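PlzA (Borrelia burgdorferi, PDB 7MIE) binds the bacterial second messenger c-di-GMP through a PilZ domain joined to an N-terminal PilZN3 domain and probably relays that signal in the spirochete. Local coordinates at residues E171-I174 with D178-R181; A190-N195 with H199-K204; I227-S232 with F260-A265. One frame throughout, in Å; residues are numbered along the deposited sequence.

Interaction 1 (E171-I174 with D178-R181). With C2E (9,9'-[(2R,3R,3aS,5S,7aR,9R,10R,10aS,12S,14aR)-3,5,10,12-tetrahydroxy-5,12-dioxidooctahydro-2H,7H-difuro[3,2-d:3',2'-j][1,3,7,9,2,8]tetraoxadiphosphacyclododecine-2,9-diyl]bis(2-amino-1,9-dihydro-6H-purin-6-one)), chain C.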
loop_
_atom_site.group_PDB
_atom_site.type_symbol
_atom_site.label_atom_id
_atom_site.label_comp_id
_atom_site.label_asym_id
_atom_site.label_seq_id
_atom_site.Cartn_x
_atom_site.Cartn_y
_atom_site.Cartn_z
ATOM N N GLU A 171 2.714 -10.522 -1.423
ATOM C CA GLU A 171 4.022 -11.148 -1.318
ATOM C C GLU A 171 4.723 -10.637 -0.052
ATOM O O GLU A 171 4.469 -9.558 0.496
ATOM C CB GLU A 171 4.824 -10.929 -2.613
ATOM C CG GLU A 171 5.119 -9.464 -2.945
ATOM C CD GLU A 171 4.084 -8.758 -3.807
ATOM O OE1 GLU A 171 4.474 -8.204 -4.819
ATOM O OE2 GLU A 171 2.870 -8.776 -3.447
ATOM N N ARG A 172 5.608 -11.491 0.423
ATOM C CA ARG A 172 6.501 -11.148 1.507
ATOM C C ARG A 172 7.867 -10.894 0.893
ATOM O O ARG A 172 8.261 -11.556 -0.084
ATOM C CB ARG A 172 6.497 -12.285 2.534
ATOM C CG ARG A 172 5.129 -12.434 3.190
ATOM C CD ARG A 172 5.101 -13.642 4.099
ATOM N NE ARG A 172 3.740 -13.668 4.645
ATOM C CZ ARG A 172 3.301 -14.568 5.526
ATOM N NH1 ARG A 172 4.129 -15.482 5.998
ATOM N NH2 ARG A 172 2.042 -14.516 5.935
ATOM N N ILE A 173 8.566 -9.904 1.442
ATOM C CA ILE A 173 9.884 -9.531 0.944
ATOM C C ILE A 173 10.937 -10.333 1.697
ATOM O O ILE A 173 11.117 -10.129 2.891
ATOM C CB ILE A 173 10.110 -8.019 1.151
ATOM C CG1 ILE A 173 9.019 -7.180 0.473
ATOM C CG2 ILE A 173 11.521 -7.634 0.657
ATOM C CD1 ILE A 173 8.970 -5.694 0.957
ATOM N N ILE A 174 11.668 -11.226 1.000
ATOM C CA ILE A 174 12.726 -11.990 1.651
ATOM C C ILE A 174 13.954 -11.107 1.757
ATOM O O ILE A 174 14.338 -10.490 0.764
ATOM C CB ILE A 174 13.065 -13.280 0.851
ATOM C CG1 ILE A 174 11.865 -14.231 0.832
ATOM C CG2 ILE A 174 14.300 -13.963 1.438
ATOM C CD1 ILE A 174 12.037 -15.449 -0.062
ATOM N N ASP A 178 19.919 -8.286 -2.362
ATOM C CA ASP A 178 19.185 -7.452 -3.302
ATOM C C ASP A 178 18.105 -6.630 -2.582
ATOM O O ASP A 178 17.936 -5.447 -2.841
ATOM C CB ASP A 178 18.538 -8.297 -4.391
ATOM C CG ASP A 178 19.534 -8.972 -5.328
ATOM O OD1 ASP A 178 20.529 -8.315 -5.683
ATOM O OD2 ASP A 178 19.289 -10.147 -5.713
ATOM N N SER A 179 17.307 -7.283 -1.735
ATOM C CA SER A 179 16.213 -6.526 -1.144
ATOM C C SER A 179 16.703 -5.492 -0.124
ATOM O O SER A 179 16.100 -4.423 0.005
ATOM C CB SER A 179 15.161 -7.440 -0.566
ATOM O OG SER A 179 15.751 -8.215 0.463
ATOM N N ILE A 180 17.791 -5.793 0.601
ATOM C CA ILE A 180 18.326 -4.793 1.530
ATOM C C ILE A 180 18.818 -3.567 0.772
ATOM O O ILE A 180 18.744 -2.459 1.279
ATOM C CB ILE A 180 19.411 -5.319 2.495
ATOM C CG1 ILE A 180 18.817 -6.198 3.586
ATOM C CG2 ILE A 180 20.148 -4.137 3.145
ATOM C CD1 ILE A 180 18.098 -5.383 4.668
ATOM N N ARG A 181 19.269 -3.737 -0.474
ATOM C CA ARG A 181 19.701 -2.571 -1.213
ATOM C C ARG A 181 18.510 -1.687 -1.571
ATOM O O ARG A 181 18.634 -0.460 -1.548
ATOM C CB ARG A 181 20.593 -2.951 -2.406
ATOM C CG ARG A 181 21.968 -3.435 -1.974
ATOM C CD ARG A 181 22.945 -3.556 -3.132
ATOM N NE ARG A 181 22.639 -4.764 -3.862
ATOM C CZ ARG A 181 23.538 -5.678 -4.216
ATOM N NH1 ARG A 181 24.810 -5.526 -3.891
ATOM N NH2 ARG A 181 23.147 -6.753 -4.869
HETATM P P1 C2E C . -2.662 -14.699 10.573
HETATM O O2P C2E C . -1.930 -15.917 10.942
HETATM O O1P C2E C . -3.526 -13.974 11.574
HETATM O "O5'" C2E C . -1.502 -13.637 10.240
HETATM C "C5'" C2E C . -1.889 -12.276 9.987
HETATM C "C4'" C2E C . -0.776 -11.570 9.248
HETATM O "O4'" C2E C . 0.441 -11.638 10.024
HETATM C "C3'" C2E C . -0.380 -12.188 7.904
HETATM O "O3'" C2E C . -1.287 -11.690 6.925
HETATM C "C2'" C2E C . 0.982 -11.470 7.707
HETATM O "O2'" C2E C . 0.760 -10.115 7.368
HETATM C "C1'" C2E C . 1.539 -11.482 9.141
HETATM N N9 C2E C . 2.474 -12.575 9.356
HETATM C C8 C2E C . 2.327 -13.728 10.093
HETATM N N7 C2E C . 3.383 -14.495 10.065
HETATM C C5 C2E C . 4.265 -13.815 9.220
HETATM C C6 C2E C . 5.562 -14.163 8.778
HETATM O O6 C2E C . 6.172 -15.218 9.010
HETATM N N1 C2E C . 6.086 -13.181 7.918
HETATM C C2 C2E C . 5.447 -12.013 7.556
HETATM N N2 C2E C . 6.084 -11.174 6.711
HETATM N N3 C2E C . 4.227 -11.683 7.964
HETATM C C4 C2E C . 3.710 -12.633 8.792
HETATM P P11 C2E C . -1.380 -12.489 5.519
HETATM O O21 C2E C . -2.240 -11.610 4.674
HETATM O O11 C2E C . 0.032 -12.740 5.062
HETATM O O5A C2E C . -2.032 -13.899 5.955
HETATM C C5A C2E C . -3.456 -13.859 6.225
HETATM C C4A C2E C . -3.848 -15.146 6.896
HETATM O O4A C2E C . -3.634 -16.257 5.994
HETATM C C3A C2E C . -3.009 -15.489 8.128
HETATM O O3A C2E C . -3.537 -14.739 9.219
HETATM C C2A C2E C . -3.218 -17.000 8.197
HETATM O O2A C2E C . -4.485 -17.346 8.738
HETATM C C1A C2E C . -3.136 -17.353 6.707
HETATM N N91 C2E C . -1.810 -17.723 6.246
HETATM C C81 C2E C . -0.953 -16.983 5.459
HETATM N N71 C2E C . 0.171 -17.615 5.233
HETATM C C51 C2E C . 0.044 -18.841 5.892
HETATM C C61 C2E C . 0.937 -19.948 5.993
HETATM O O61 C2E C . 2.058 -20.117 5.496
HETATM N N11 C2E C . 0.388 -20.977 6.753
HETATM C C21 C2E C . -0.827 -20.941 7.388
HETATM N N21 C2E C . -1.157 -22.043 8.085
HETATM N N31 C2E C . -1.692 -19.933 7.264
HETATM C C41 C2E C . -1.175 -18.907 6.518
#
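Ser-179, on helix 177-182, gives its hydroxyl proton to the backbone of Ile-174: OG lies 2.7 Å from Ile-174 O. The bond meets the carbonyl at 133°, with the donor somewhat off the carbonyl plane. With chi1 at 62°, OG sits between the backbone N and the carbonyl carbon of its own residue, which turns it to strand 173-174. Apolar contact is slight: Ile-173 CG2 rests on Ser-179 CB at 3.8 Å; both residues are buried, and Tyr-282 of helix 273-283 touches both side chains. On the exposed side of the helix Arg-181 NH2 and Asp-178 OD1 form a salt bridge (3.2 Å).

Ligand contacts fall to Arg-172, just before the strand. Its side chain is extended from CG to NE and carries the guanidinium out to c-di-GMP. NH2 donates a nearly straight bond (168°) to phosphate oxygen O11, 2.8 Å away, and another to O6 of a second c-di-GMP. One face of the guanidinium is covered by a guanine, whose C4 stands 3.7 Å above the plane, while P11 lies in plane at the edge. Arg-168, also a ligand residue, comes close beside NH1, and their positive charges gather round the anionic ligand. Arg-168 and Arg-172 have the spacing of the RxxxR motif of PilZ c-di-GMP receptors.

Interaction 2 (A190-N195 with H199-K204)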
loop_
_atom_site.group_PDB
_atom_site.type_symbol
_atom_site.label_atom_id
_atom_site.label_comp_id
_atom_site.label_asym_id
_atom_site.label_seq_id
_atom_site.Cartn_x
_atom_site.Cartn_y
_atom_site.Cartn_z
ATOM N N ALA A 190 17.547 -6.260 13.923
ATOM C CA ALA A 190 16.391 -5.693 14.596
ATOM C C ALA A 190 16.352 -6.175 16.044
ATOM O O ALA A 190 17.257 -6.879 16.501
ATOM C CB ALA A 190 15.112 -6.060 13.866
ATOM N N PHE A 191 15.281 -5.782 16.739
ATOM C CA PHE A 191 15.085 -6.101 18.140
ATOM C C PHE A 191 13.657 -6.576 18.338
ATOM O O PHE A 191 12.746 -6.083 17.673
ATOM C CB PHE A 191 15.324 -4.866 19.017
ATOM C CG PHE A 191 16.737 -4.343 18.997
ATOM C CD1 PHE A 191 17.761 -5.029 19.639
ATOM C CD2 PHE A 191 17.049 -3.163 18.341
ATOM C CE1 PHE A 191 19.069 -4.563 19.612
ATOM C CE2 PHE A 191 18.354 -2.687 18.321
ATOM C CZ PHE A 191 19.363 -3.385 18.960
ATOM N N ILE A 192 13.502 -7.518 19.271
ATOM C CA ILE A 192 12.231 -8.017 19.756
ATOM C C ILE A 192 12.173 -7.763 21.267
ATOM O O ILE A 192 13.124 -8.089 21.977
ATOM C CB ILE A 192 12.135 -9.519 19.395
ATOM C CG1 ILE A 192 11.825 -9.708 17.908
ATOM C CG2 ILE A 192 11.116 -10.244 20.259
ATOM C CD1 ILE A 192 10.456 -9.205 17.494
ATOM N N LYS A 193 11.072 -7.154 21.733
ATOM C CA LYS A 193 10.815 -6.883 23.142
ATOM C C LYS A 193 9.534 -7.585 23.582
ATOM O O LYS A 193 8.486 -7.402 22.964
ATOM C CB LYS A 193 10.560 -5.392 23.357
ATOM C CG LYS A 193 11.791 -4.503 23.381
ATOM C CD LYS A 193 11.549 -3.135 23.981
ATOM C CE LYS A 193 10.701 -2.236 23.104
ATOM N NZ LYS A 193 11.469 -1.687 21.961
ATOM N N PHE A 194 9.624 -8.360 24.671
ATOM C CA PHE A 194 8.468 -8.975 25.301
ATOM C C PHE A 194 8.875 -9.508 26.672
ATOM O O PHE A 194 10.004 -9.980 26.839
ATOM C CB PHE A 194 7.914 -10.120 24.447
ATOM C CG PHE A 194 8.681 -11.414 24.533
ATOM C CD1 PHE A 194 9.810 -11.629 23.752
ATOM C CD2 PHE A 194 8.274 -12.424 25.396
ATOM C CE1 PHE A 194 10.523 -12.817 23.837
ATOM C CE2 PHE A 194 8.986 -13.613 25.479
ATOM C CZ PHE A 194 10.109 -13.807 24.702
ATOM N N ASN A 195 7.933 -9.467 27.627
ATOM C CA ASN A 195 8.215 -9.831 29.009
ATOM C C ASN A 195 9.398 -9.003 29.504
ATOM O O ASN A 195 10.403 -9.565 29.925
ATOM C CB ASN A 195 8.583 -11.313 29.164
ATOM C CG ASN A 195 7.401 -12.254 29.274
ATOM O OD1 ASN A 195 6.678 -12.473 28.303
ATOM N ND2 ASN A 195 7.228 -12.857 30.440
ATOM N N HIS A 199 15.556 -8.528 22.987
ATOM C CA HIS A 199 16.510 -9.434 22.358
ATOM C C HIS A 199 16.866 -8.956 20.948
ATOM O O HIS A 199 16.041 -8.366 20.240
ATOM C CB HIS A 199 15.940 -10.860 22.263
ATOM C CG HIS A 199 15.393 -11.417 23.537
ATOM N ND1 HIS A 199 14.209 -10.967 24.098
ATOM C CD2 HIS A 199 15.845 -12.399 24.349
ATOM C CE1 HIS A 199 13.969 -11.633 25.212
ATOM N NE2 HIS A 199 14.957 -12.525 25.383
ATOM N N LYS A 200 18.105 -9.250 20.544
ATOM C CA LYS A 200 18.546 -9.096 19.168
ATOM C C LYS A 200 17.835 -10.130 18.304
ATOM O O LYS A 200 17.496 -11.218 18.774
ATOM C CB LYS A 200 20.047 -9.366 19.055
ATOM C CG LYS A 200 20.966 -8.175 19.267
ATOM C CD LYS A 200 22.309 -8.356 18.572
ATOM C CE LYS A 200 23.480 -7.896 19.413
ATOM N NZ LYS A 200 23.095 -6.795 20.327
ATOM N N CYS A 201 17.607 -9.783 17.031
ATOM C CA CYS A 201 17.123 -10.777 16.087
ATOM C C CYS A 201 17.590 -10.397 14.685
ATOM O O CYS A 201 18.095 -9.297 14.491
ATOM C CB CYS A 201 15.608 -10.948 16.194
ATOM S SG CYS A 201 14.654 -9.480 15.718
ATOM N N LEU A 202 17.440 -11.317 13.725
ATOM C CA LEU A 202 17.688 -10.986 12.326
ATOM C C LEU A 202 16.350 -10.995 11.574
ATOM O O LEU A 202 15.563 -11.920 11.743
ATOM C CB LEU A 202 18.670 -11.995 11.713
ATOM C CG LEU A 202 20.074 -12.006 12.329
ATOM C CD1 LEU A 202 21.020 -12.883 11.524
ATOM C CD2 LEU A 202 20.620 -10.589 12.457
ATOM N N ILE A 203 16.092 -9.953 10.770
ATOM C CA ILE A 203 14.898 -9.971 9.916
ATOM C C ILE A 203 15.120 -10.959 8.757
ATOM O O ILE A 203 16.089 -10.822 8.004
ATOM C CB ILE A 203 14.544 -8.563 9.385
ATOM C CG1 ILE A 203 14.524 -7.481 10.481
ATOM C CG2 ILE A 203 13.225 -8.634 8.594
ATOM C CD1 ILE A 203 14.542 -6.063 9.950
ATOM N N LYS A 204 14.188 -11.907 8.583
ATOM C CA LYS A 204 14.209 -12.861 7.478
ATOM C C LYS A 204 13.234 -12.455 6.373
ATOM O O LYS A 204 13.554 -12.647 5.205
ATOM C CB LYS A 204 13.937 -14.285 7.965
ATOM C CG LYS A 204 14.921 -14.792 9.016
ATOM C CD LYS A 204 16.387 -14.421 8.767
ATOM C CE LYS A 204 17.072 -15.245 7.688
ATOM N NZ LYS A 204 18.501 -14.859 7.512
#
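Cys-201 and Ile-192 meet at the apolar centre of this hairpin, SG lying 3.6 Å from Ile-192 CG1. A chi1 of 65° swings the sulfur back over its own strand's backbone, where it also reaches the CB of Ala-190 at 3.9 Å. Ala-190 in turn packs on Ile-203, CB to CG1 3.7 Å. Ile-192, Cys-201 and Ala-190 thus form a small buried patch on one face of the sheet, which the end of Ile-203 extends. On the other face Phe-191 and Lys-200 form a non-hydrogen-bonded pair. Their side chains lie side by side and point the same way, the ring touching the lysine's CG obliquely, and Lys-198 adds a cation-pi contact to that ring.

Between the faces the antiparallel backbones are joined by two hydrogen-bonded pairs. Ala-190 and Cys-201 exchange both bonds. Ile-192 and His-199 are joined more tightly: Ile-192 N to His-199 O is 2.8 Å and His-199 N to Ile-192 O 2.7 Å.

Toward the turn, Phe-194 and His-199 set their rings at 20° but slid apart, barely overlapping, with centroids 5.5 Å apart. The contact buries His-199 ND1, which has no hydrogen-bonding partner in the model.

Strand 189-193 pairs on its other edge with strand 228-233, while strand 198-207 pairs with 210-215. Val-213 of strand 210-215 touches both Ile-192 and Cys-201, and Phe-231 of strand 228-233 touches Ala-190.

Interaction 3 (I227-S232 with F260-A265). With C2E (9,9'-[(2R,3R,3aS,5S,7aR,9R,10R,10aS,12S,14aR)-3,5,10,12-tetrahydroxy-5,12-dioxidooctahydro-2H,7H-difuro[3,2-d:3',2'-j][1,3,7,9,2,8]tetraoxadiphosphacyclododecine-2,9-diyl]bis(2-amino-1,9-dihydro-6H-purin-6-one)), chain C.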
loop_
_atom_site.group_PDB
_atom_site.type_symbol
_atom_site.label_atom_id
_atom_site.label_comp_id
_atom_site.label_asym_id
_atom_site.label_seq_id
_atom_site.Cartn_x
_atom_site.Cartn_y
_atom_site.Cartn_z
ATOM N N ILE A 227 1.984 -14.365 22.295
ATOM C CA ILE A 227 2.555 -13.356 23.179
ATOM C C ILE A 227 2.510 -12.012 22.460
ATOM O O ILE A 227 2.570 -11.972 21.230
ATOM C CB ILE A 227 4.012 -13.691 23.554
ATOM C CG1 ILE A 227 4.833 -14.092 22.325
ATOM C CG2 ILE A 227 4.070 -14.743 24.650
ATOM C CD1 ILE A 227 6.250 -13.558 22.318
ATOM N N ASP A 228 2.429 -10.935 23.251
ATOM C CA ASP A 228 2.504 -9.568 22.769
ATOM C C ASP A 228 3.965 -9.152 22.713
ATOM O O ASP A 228 4.734 -9.463 23.623
ATOM C CB ASP A 228 1.839 -8.591 23.735
ATOM C CG ASP A 228 0.364 -8.335 23.482
ATOM O OD1 ASP A 228 -0.228 -9.004 22.601
ATOM O OD2 ASP A 228 -0.190 -7.466 24.179
ATOM N N LEU A 229 4.334 -8.418 21.653
ATOM C CA LEU A 229 5.715 -8.006 21.517
ATOM C C LEU A 229 5.818 -6.677 20.780
ATOM O O LEU A 229 4.847 -6.151 20.261
ATOM C CB LEU A 229 6.507 -9.111 20.815
ATOM C CG LEU A 229 5.994 -9.496 19.429
ATOM C CD1 LEU A 229 6.549 -8.538 18.378
ATOM C CD2 LEU A 229 6.383 -10.924 19.105
ATOM N N ILE A 230 7.023 -6.115 20.806
ATOM C CA ILE A 230 7.311 -4.895 20.085
ATOM C C ILE A 230 8.517 -5.205 19.204
ATOM O O ILE A 230 9.553 -5.677 19.681
ATOM C CB ILE A 230 7.526 -3.681 21.022
ATOM C CG1 ILE A 230 6.240 -3.317 21.771
ATOM C CG2 ILE A 230 8.051 -2.491 20.235
ATOM C CD1 ILE A 230 6.448 -2.531 23.042
ATOM N N PHE A 231 8.313 -5.041 17.892
ATOM C CA PHE A 231 9.369 -5.256 16.915
ATOM C C PHE A 231 9.927 -3.897 16.546
ATOM O O PHE A 231 9.176 -2.967 16.284
ATOM C CB PHE A 231 8.763 -5.958 15.689
ATOM C CG PHE A 231 9.597 -6.013 14.429
ATOM C CD1 PHE A 231 10.760 -6.765 14.389
ATOM C CD2 PHE A 231 9.178 -5.370 13.266
ATOM C CE1 PHE A 231 11.490 -6.869 13.209
ATOM C CE2 PHE A 231 9.908 -5.478 12.084
ATOM C CZ PHE A 231 11.065 -6.220 12.069
ATOM N N SER A 232 11.258 -3.785 16.527
ATOM C CA SER A 232 11.841 -2.501 16.215
ATOM C C SER A 232 13.152 -2.665 15.465
ATOM O O SER A 232 13.831 -3.705 15.541
ATOM C CB SER A 232 12.013 -1.663 17.490
ATOM O OG SER A 232 13.055 -2.201 18.284
ATOM N N PHE A 260 15.450 -19.922 16.836
ATOM C CA PHE A 260 13.995 -19.901 16.807
ATOM C C PHE A 260 13.527 -18.894 15.753
ATOM O O PHE A 260 13.965 -17.747 15.748
ATOM C CB PHE A 260 13.438 -19.545 18.192
ATOM C CG PHE A 260 14.107 -20.213 19.371
ATOM C CD1 PHE A 260 15.240 -19.660 19.960
ATOM C CD2 PHE A 260 13.596 -21.383 19.916
ATOM C CE1 PHE A 260 15.850 -20.268 21.052
ATOM C CE2 PHE A 260 14.205 -21.991 21.006
ATOM C CZ PHE A 260 15.331 -21.433 21.572
ATOM N N ALA A 261 12.653 -19.351 14.851
ATOM C CA ALA A 261 12.057 -18.503 13.830
ATOM C C ALA A 261 10.666 -18.103 14.293
ATOM O O ALA A 261 9.802 -18.956 14.474
ATOM C CB ALA A 261 12.006 -19.214 12.490
ATOM N N LEU A 262 10.445 -16.793 14.402
ATOM C CA LEU A 262 9.245 -16.248 15.002
ATOM C C LEU A 262 8.472 -15.429 13.960
ATOM O O LEU A 262 8.979 -14.417 13.500
ATOM C CB LEU A 262 9.722 -15.332 16.137
ATOM C CG LEU A 262 8.627 -14.575 16.885
ATOM C CD1 LEU A 262 7.715 -15.537 17.629
ATOM C CD2 LEU A 262 9.229 -13.561 17.855
ATOM N N GLY A 263 7.253 -15.871 13.626
ATOM C CA GLY A 263 6.335 -15.126 12.765
ATOM C C GLY A 263 5.515 -14.132 13.586
ATOM O O GLY A 263 5.047 -14.480 14.666
ATOM N N ILE A 264 5.358 -12.893 13.088
ATOM C CA ILE A 264 4.736 -11.808 13.830
ATOM C C ILE A 264 3.661 -11.171 12.959
ATOM O O ILE A 264 3.905 -10.885 11.791
ATOM C CB ILE A 264 5.794 -10.732 14.173
ATOM C CG1 ILE A 264 6.953 -11.311 14.999
ATOM C CG2 ILE A 264 5.131 -9.509 14.828
ATOM C CD1 ILE A 264 8.185 -10.424 15.066
ATOM N N ALA A 265 2.483 -10.946 13.545
ATOM C CA ALA A 265 1.410 -10.165 12.964
ATOM C C ALA A 265 1.382 -8.840 13.695
ATOM O O ALA A 265 1.102 -8.824 14.915
ATOM C CB ALA A 265 0.072 -10.878 13.179
HETATM P P1 C2E C . -2.662 -14.699 10.573
HETATM O O2P C2E C . -1.930 -15.917 10.942
HETATM O O1P C2E C . -3.526 -13.974 11.574
HETATM O "O5'" C2E C . -1.502 -13.637 10.240
HETATM C "C5'" C2E C . -1.889 -12.276 9.987
HETATM C "C4'" C2E C . -0.776 -11.570 9.248
HETATM O "O4'" C2E C . 0.441 -11.638 10.024
HETATM C "C3'" C2E C . -0.380 -12.188 7.904
HETATM O "O3'" C2E C . -1.287 -11.690 6.925
HETATM C "C2'" C2E C . 0.982 -11.470 7.707
HETATM O "O2'" C2E C . 0.760 -10.115 7.368
HETATM C "C1'" C2E C . 1.539 -11.482 9.141
HETATM N N9 C2E C . 2.474 -12.575 9.356
HETATM C C8 C2E C . 2.327 -13.728 10.093
HETATM N N7 C2E C . 3.383 -14.495 10.065
HETATM C C5 C2E C . 4.265 -13.815 9.220
HETATM C C6 C2E C . 5.562 -14.163 8.778
HETATM O O6 C2E C . 6.172 -15.218 9.010
HETATM N N1 C2E C . 6.086 -13.181 7.918
HETATM C C2 C2E C . 5.447 -12.013 7.556
HETATM N N2 C2E C . 6.084 -11.174 6.711
HETATM N N3 C2E C . 4.227 -11.683 7.964
HETATM C C4 C2E C . 3.710 -12.633 8.792
HETATM P P11 C2E C . -1.380 -12.489 5.519
HETATM O O21 C2E C . -2.240 -11.610 4.674
HETATM O O11 C2E C . 0.032 -12.740 5.062
HETATM O O5A C2E C . -2.032 -13.899 5.955
HETATM C C5A C2E C . -3.456 -13.859 6.225
HETATM C C4A C2E C . -3.848 -15.146 6.896
HETATM O O4A C2E C . -3.634 -16.257 5.994
HETATM C C3A C2E C . -3.009 -15.489 8.128
HETATM O O3A C2E C . -3.537 -14.739 9.219
HETATM C C2A C2E C . -3.218 -17.000 8.197
HETATM O O2A C2E C . -4.485 -17.346 8.738
HETATM C C1A C2E C . -3.136 -17.353 6.707
HETATM N N91 C2E C . -1.810 -17.723 6.246
HETATM C C81 C2E C . -0.953 -16.983 5.459
HETATM N N71 C2E C . 0.171 -17.615 5.233
HETATM C C51 C2E C . 0.044 -18.841 5.892
HETATM C C61 C2E C . 0.937 -19.948 5.993
HETATM O O61 C2E C . 2.058 -20.117 5.496
HETATM N N11 C2E C . 0.388 -20.977 6.753
HETATM C C21 C2E C . -0.827 -20.941 7.388
HETATM N N21 C2E C . -1.157 -22.043 8.085
HETATM N N31 C2E C . -1.692 -19.933 7.264
HETATM C C41 C2E C . -1.175 -18.907 6.518
#
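A chi1 of 58° leaves CG of Leu-229 flanked by both backbone neighbours of its CA, whereas Leu-262 holds CG anti to the backbone N (chi1 177°); both thus reach inward, meeting tip to tip with their CD2 atoms 4.1 Å apart. Ile-264 comes in from the side at a slant: its CG2 lies 3.9 Å from Leu-229 CD1, and its CG1 and CD1 also border the leucine's two methyls. No hydrogen bond links the segments, because strands 228-233 and 260-266 are not neighbours; each pairs with strand 240-250 between them. Their side chains therefore meet across the interior of the curled antiparallel sheet, the beta-barrel of a PilZ domain, where Val-213 touches both Leu-262 and Ile-264, and Phe-194 touches Leu-229.

Strand 260-266 also bears on c-di-GMP through its backbone and small residues. Ile-264 O stands 3.3 Å from N9 of a guanine, over a face of the base, and Gly-263, with no side chain, lets O6 come to 3.8 Å from its CA. Beyond the base, Ala-265 CB presses on the ribose, 3.3 Å from O4'.

All three interactions reach one curled sheet, and c-di-GMP lies against its outer side. Interactions 2 and 3 are closest, their centres about 7 Å apart, because strands 189-193 and 228-233 pair directly: Phe-191 N lies 2.8 Å from Ser-232 O, a probable hydrogen bond. Interaction 1 lies farther off, about 18 Å and 19 Å from the centres of interactions 2 and 3, and touches interaction 2 through Ile-174 CG2 and Lys-204 O, 4.1 Å apart. It does not touch interaction 3, yet the ligand bridges them: Arg-172 and the 263-264 backbone lie on opposite faces of the same guanine. Strand 198-207 carries Asp-205 and Ser-207, which hydrogen-bond the ligand, on from interaction 2.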